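Local coordinates for uncharacterized protein (Acinetobacter baumannii, PDB 5D66) that is of unknown function but folds as an ankyrin repeat domain, a scaffold that in many relatives binds other proteins, at residues L40-A52 with D70-I84. Numbering follows the deposited sequence.
Sequences LMVATRANNIHAA and DSPYLYAGAQGYLKI
Asp70 O lies 3.9 Å from SE of selenomethionine Met41, while Asp70 OD2 accepts from water 1, which takes a bond from Arg45 NE, a relay beside the salt bridge from Arg45 to Asp66. Met41 SE also comes 3.4 Å from Ser71 C at the start of helix 72-79. Pro72 then packs its CG on Leu40 CG. With chi2 at 66° and chi3 at -113°, the Met41 chain turns to bring CE to 3.5 Å from Tyr75 CB. Among Pro72, Tyr75, Ala76 and Ile84, Thr44 sits as a knob in a hole; its OG1 touches Pro72 CB while bonding back to Leu40 O within its own helix, and its CG2 lies 3.6 Å from Pro72 O. Helices 40-45 and 72-79 run almost parallel, 4° apart, as in stacked ankyrin repeats. Past the Schellman turn at Gly80, the Tyr81 ring carries the Asn47 amide flat on one face, with Asn47 CB 3.7 Å from the ring centroid; Gln79 CB covers the opposite face. Water 2 joins Tyr75 OH and Tyr81 OH to Arg45 O. The outstretched Lys83 lays CD against Ile49 CD1, and Ile84 packs CD1 against Ala52 CB and Asn47 OD1. That oxygen accepts from water 3, which takes the N-H of Ile84. Apolar packing, the amide-ring stack and three waters thus stack these helices without a direct hydrogen bond, leaving water to bridge their polar groups.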
loop_
_atom_site.group_PDB
_atom_site.type_symbol
_atom_site.label_atom_id
_atom_site.label_comp_id
_atom_site.label_asym_id
_atom_site.label_seq_id
_atom_site.Cartn_x
_atom_site.Cartn_y
_atom_site.Cartn_z
ATOM N N LEU A 40 -7.044 15.238 -1.167
ATOM C CA LEU A 40 -6.228 14.210 -1.801
ATOM C C LEU A 40 -6.671 12.801 -1.374
ATOM O O LEU A 40 -6.669 11.892 -2.194
ATOM C CB LEU A 40 -4.746 14.426 -1.472
ATOM C CG LEU A 40 -3.802 13.326 -1.993
ATOM C CD1 LEU A 40 -3.861 13.194 -3.513
ATOM C CD2 LEU A 40 -2.368 13.573 -1.532
HETATM N N MSE A 41 -7.069 12.608 -0.119
HETATM C CA MSE A 41 -7.592 11.307 0.298
HETATM C C MSE A 41 -8.853 10.964 -0.497
HETATM O O MSE A 41 -8.990 9.824 -0.990
HETATM C CB MSE A 41 -7.834 11.281 1.773
HETATM C CG MSE A 41 -8.107 9.867 2.276
HETATM SE SE MSE A 41 -6.597 8.626 2.135
HETATM C CE MSE A 41 -7.261 7.397 0.817
ATOM N N VAL A 42 -9.759 11.935 -0.685
ATOM C CA VAL A 42 -10.964 11.734 -1.488
ATOM C C VAL A 42 -10.611 11.330 -2.907
ATOM O O VAL A 42 -11.156 10.359 -3.467
ATOM C CB VAL A 42 -11.841 12.979 -1.445
ATOM C CG1 VAL A 42 -12.996 12.879 -2.418
ATOM C CG2 VAL A 42 -12.357 13.217 -0.020
ATOM N N ALA A 43 -9.668 12.033 -3.534
ATOM C CA ALA A 43 -9.245 11.705 -4.905
ATOM C C ALA A 43 -8.653 10.314 -4.965
ATOM O O ALA A 43 -8.886 9.552 -5.909
ATOM C CB ALA A 43 -8.244 12.713 -5.414
ATOM N N THR A 44 -7.855 9.947 -3.962
ATOM C CA THR A 44 -7.164 8.668 -3.967
ATOM C C THR A 44 -8.134 7.518 -3.831
ATOM O O THR A 44 -8.018 6.492 -4.518
ATOM C CB THR A 44 -6.075 8.634 -2.906
ATOM O OG1 THR A 44 -5.101 9.664 -3.188
ATOM C CG2 THR A 44 -5.325 7.303 -2.904
ATOM N N ARG A 45 -9.125 7.635 -2.951
ATOM C CA ARG A 45 -10.119 6.586 -2.792
ATOM C C ARG A 45 -10.840 6.289 -4.120
ATOM O O ARG A 45 -11.185 5.118 -4.381
ATOM C CB ARG A 45 -11.176 6.934 -1.758
ATOM C CG ARG A 45 -10.657 7.049 -0.335
ATOM C CD ARG A 45 -11.774 7.410 0.580
ATOM N NE ARG A 45 -11.357 7.816 1.922
ATOM C CZ ARG A 45 -11.713 8.954 2.525
ATOM N NH1 ARG A 45 -12.503 9.827 1.951
ATOM N NH2 ARG A 45 -11.323 9.144 3.765
ATOM N N ALA A 46 -11.009 7.295 -4.947
ATOM C CA ALA A 46 -11.673 7.181 -6.220
ATOM C C ALA A 46 -10.754 6.768 -7.382
ATOM O O ALA A 46 -11.226 6.574 -8.502
ATOM C CB ALA A 46 -12.380 8.495 -6.549
ATOM N N ASN A 47 -9.457 6.674 -7.105
ATOM C CA ASN A 47 -8.425 6.520 -8.145
ATOM C C ASN A 47 -8.525 7.614 -9.202
ATOM O O ASN A 47 -8.368 7.387 -10.406
ATOM C CB ASN A 47 -8.398 5.148 -8.775
ATOM C CG ASN A 47 -7.048 4.847 -9.389
ATOM O OD1 ASN A 47 -6.072 5.496 -9.069
ATOM N ND2 ASN A 47 -6.991 3.863 -10.287
ATOM N N ASN A 48 -8.716 8.859 -8.744
ATOM C CA ASN A 48 -8.764 10.022 -9.651
ATOM C C ASN A 48 -7.336 10.536 -9.812
ATOM O O ASN A 48 -6.879 11.398 -9.100
ATOM C CB ASN A 48 -9.694 11.093 -9.080
ATOM C CG ASN A 48 -11.136 10.720 -9.239
ATOM O OD1 ASN A 48 -11.509 9.830 -10.021
ATOM N ND2 ASN A 48 -11.998 11.387 -8.489
ATOM N N ILE A 49 -6.666 9.929 -10.790
ATOM C CA ILE A 49 -5.226 10.130 -11.020
ATOM C C ILE A 49 -4.919 11.597 -11.272
ATOM O O ILE A 49 -3.943 12.131 -10.757
ATOM C CB ILE A 49 -4.792 9.218 -12.162
ATOM C CG1 ILE A 49 -4.928 7.725 -11.757
ATOM C CG2 ILE A 49 -3.393 9.519 -12.668
ATOM C CD1 ILE A 49 -4.932 6.782 -12.891
ATOM N N HIS A 50 -5.700 12.240 -12.141
ATOM C CA HIS A 50 -5.396 13.637 -12.525
ATOM C C HIS A 50 -5.560 14.567 -11.355
ATOM O O HIS A 50 -4.704 15.409 -11.081
ATOM C CB HIS A 50 -6.272 14.045 -13.712
ATOM C CG HIS A 50 -6.005 13.225 -14.910
ATOM N ND1 HIS A 50 -6.956 12.476 -15.563
ATOM C CD2 HIS A 50 -4.831 12.919 -15.482
ATOM C CE1 HIS A 50 -6.390 11.821 -16.563
ATOM N NE2 HIS A 50 -5.100 12.103 -16.549
ATOM N N ALA A 51 -6.650 14.411 -10.601
ATOM C CA ALA A 51 -6.847 15.241 -9.409
ATOM C C ALA A 51 -5.770 15.008 -8.374
ATOM O O ALA A 51 -5.230 15.927 -7.798
ATOM C CB ALA A 51 -8.207 14.955 -8.776
ATOM N N ALA A 52 -5.421 13.738 -8.187
ATOM C CA ALA A 52 -4.351 13.404 -7.229
ATOM C C ALA A 52 -3.029 14.058 -7.665
ATOM O O ALA A 52 -2.329 14.643 -6.817
ATOM C CB ALA A 52 -4.194 11.910 -7.085
ATOM N N ASP A 70 -6.017 5.458 7.052
ATOM C CA ASP A 70 -5.550 5.458 5.681
ATOM C C ASP A 70 -4.925 6.793 5.370
ATOM O O ASP A 70 -5.417 7.851 5.738
ATOM C CB ASP A 70 -6.678 5.194 4.696
ATOM C CG ASP A 70 -7.057 3.752 4.626
ATOM O OD1 ASP A 70 -6.240 2.846 4.940
ATOM O OD2 ASP A 70 -8.164 3.518 4.070
ATOM N N SER A 71 -3.854 6.760 4.593
ATOM C CA SER A 71 -3.270 7.917 3.912
ATOM C C SER A 71 -3.334 7.692 2.431
ATOM O O SER A 71 -3.468 6.536 1.959
ATOM C CB SER A 71 -1.827 8.181 4.320
ATOM O OG SER A 71 -1.020 7.101 3.864
ATOM N N PRO A 72 -3.110 8.731 1.629
ATOM C CA PRO A 72 -3.063 8.526 0.172
ATOM C C PRO A 72 -2.043 7.444 -0.248
ATOM O O PRO A 72 -2.357 6.575 -1.035
ATOM C CB PRO A 72 -2.791 9.924 -0.394
ATOM C CG PRO A 72 -3.475 10.810 0.645
ATOM C CD PRO A 72 -3.239 10.152 1.963
ATOM N N TYR A 73 -0.826 7.534 0.294
ATOM C CA TYR A 73 0.206 6.532 0.016
ATOM C C TYR A 73 -0.268 5.127 0.444
ATOM O O TYR A 73 -0.171 4.163 -0.319
ATOM C CB TYR A 73 1.495 6.957 0.726
ATOM C CG TYR A 73 2.419 5.798 1.056
ATOM C CD1 TYR A 73 3.094 5.120 0.064
ATOM C CD2 TYR A 73 2.570 5.366 2.362
ATOM C CE1 TYR A 73 3.936 4.048 0.398
ATOM C CE2 TYR A 73 3.402 4.317 2.701
ATOM C CZ TYR A 73 4.037 3.625 1.708
ATOM O OH TYR A 73 4.853 2.549 2.008
ATOM N N LEU A 74 -0.689 4.972 1.706
ATOM C CA LEU A 74 -1.037 3.651 2.207
ATOM C C LEU A 74 -2.169 3.016 1.421
ATOM O O LEU A 74 -2.151 1.818 1.126
ATOM C CB LEU A 74 -1.360 3.680 3.688
ATOM C CG LEU A 74 -0.221 3.916 4.608
ATOM C CD1 LEU A 74 -0.720 4.362 5.999
ATOM C CD2 LEU A 74 0.584 2.644 4.786
ATOM N N TYR A 75 -3.191 3.802 1.108
ATOM C CA TYR A 75 -4.361 3.326 0.432
ATOM C C TYR A 75 -4.021 2.983 -1.042
ATOM O O TYR A 75 -4.454 1.957 -1.574
ATOM C CB TYR A 75 -5.452 4.376 0.413
ATOM C CG TYR A 75 -6.795 3.911 -0.056
ATOM C CD1 TYR A 75 -7.707 3.432 0.840
ATOM C CD2 TYR A 75 -7.163 3.967 -1.375
ATOM C CE1 TYR A 75 -8.950 2.961 0.438
ATOM C CE2 TYR A 75 -8.379 3.522 -1.785
ATOM C CZ TYR A 75 -9.297 3.026 -0.878
ATOM O OH TYR A 75 -10.559 2.607 -1.281
ATOM N N ALA A 76 -3.247 3.835 -1.717
ATOM C CA ALA A 76 -2.875 3.556 -3.106
ATOM C C ALA A 76 -2.087 2.246 -3.165
ATOM O O ALA A 76 -2.279 1.439 -4.095
ATOM C CB ALA A 76 -2.090 4.684 -3.736
ATOM N N GLY A 77 -1.190 2.020 -2.216
ATOM C CA GLY A 77 -0.456 0.751 -2.201
ATOM C C GLY A 77 -1.379 -0.443 -1.968
ATOM O O GLY A 77 -1.316 -1.459 -2.684
ATOM N N ALA A 78 -2.284 -0.362 -1.005
ATOM C CA ALA A 78 -3.183 -1.469 -0.700
ATOM C C ALA A 78 -4.103 -1.796 -1.864
ATOM O O ALA A 78 -4.423 -2.976 -2.080
ATOM C CB ALA A 78 -4.001 -1.173 0.540
ATOM N N GLN A 79 -4.500 -0.787 -2.626
ATOM C CA GLN A 79 -5.447 -0.974 -3.712
ATOM C C GLN A 79 -4.800 -1.215 -5.066
ATOM O O GLN A 79 -5.493 -1.448 -6.041
ATOM C CB GLN A 79 -6.405 0.213 -3.815
ATOM C CG GLN A 79 -7.203 0.481 -2.561
ATOM C CD GLN A 79 -8.069 -0.667 -2.105
ATOM O OE1 GLN A 79 -8.203 -0.915 -0.890
ATOM N NE2 GLN A 79 -8.650 -1.389 -3.052
ATOM N N GLY A 80 -3.467 -1.150 -5.135
ATOM C CA GLY A 80 -2.822 -1.291 -6.442
ATOM C C GLY A 80 -3.073 -0.119 -7.373
ATOM O O GLY A 80 -3.085 -0.274 -8.585
ATOM N N TYR A 81 -3.298 1.056 -6.802
ATOM C CA TYR A 81 -3.489 2.279 -7.609
ATOM C C TYR A 81 -2.063 2.799 -7.880
ATOM O O TYR A 81 -1.558 3.707 -7.239
ATOM C CB TYR A 81 -4.331 3.287 -6.855
ATOM C CG TYR A 81 -5.790 2.910 -6.661
ATOM C CD1 TYR A 81 -6.397 1.833 -7.311
ATOM C CD2 TYR A 81 -6.573 3.653 -5.799
ATOM C CE1 TYR A 81 -7.734 1.522 -7.095
ATOM C CE2 TYR A 81 -7.932 3.361 -5.619
ATOM C CZ TYR A 81 -8.478 2.291 -6.275
ATOM O OH TYR A 81 -9.817 2.005 -6.082
ATOM N N LEU A 82 -1.453 2.222 -8.905
ATOM C CA LEU A 82 -0.026 2.298 -9.033
ATOM C C LEU A 82 0.417 3.683 -9.547
ATOM O O LEU A 82 1.460 4.173 -9.126
ATOM C CB LEU A 82 0.408 1.135 -9.897
ATOM C CG LEU A 82 1.906 0.983 -10.088
ATOM C CD1 LEU A 82 2.630 0.888 -8.743
ATOM C CD2 LEU A 82 2.103 -0.277 -10.919
ATOM N N LYS A 83 -0.391 4.325 -10.386
ATOM C CA LYS A 83 -0.019 5.657 -10.862
ATOM C C LYS A 83 0.006 6.659 -9.682
ATOM O O LYS A 83 0.964 7.399 -9.501
ATOM C CB LYS A 83 -0.956 6.140 -11.993
ATOM C CG LYS A 83 -0.724 5.281 -13.241
ATOM C CD LYS A 83 -1.674 5.609 -14.329
ATOM C CE LYS A 83 -1.282 4.967 -15.629
ATOM N NZ LYS A 83 -2.192 5.431 -16.680
ATOM N N ILE A 84 -1.020 6.632 -8.840
ATOM C CA ILE A 84 -1.041 7.505 -7.662
ATOM C C ILE A 84 0.076 7.085 -6.717
ATOM O O ILE A 84 0.764 7.951 -6.167
ATOM C CB ILE A 84 -2.404 7.509 -6.994
ATOM C CG1 ILE A 84 -3.445 8.177 -7.898
ATOM C CG2 ILE A 84 -2.326 8.273 -5.665
ATOM C CD1 ILE A 84 -4.854 8.164 -7.367
HETATM O O HOH W 1 -9.965 5.529 3.505
HETATM O O HOH W 2 -11.009 2.105 -3.709
HETATM O O HOH W 3 -3.416 5.112 -9.621
#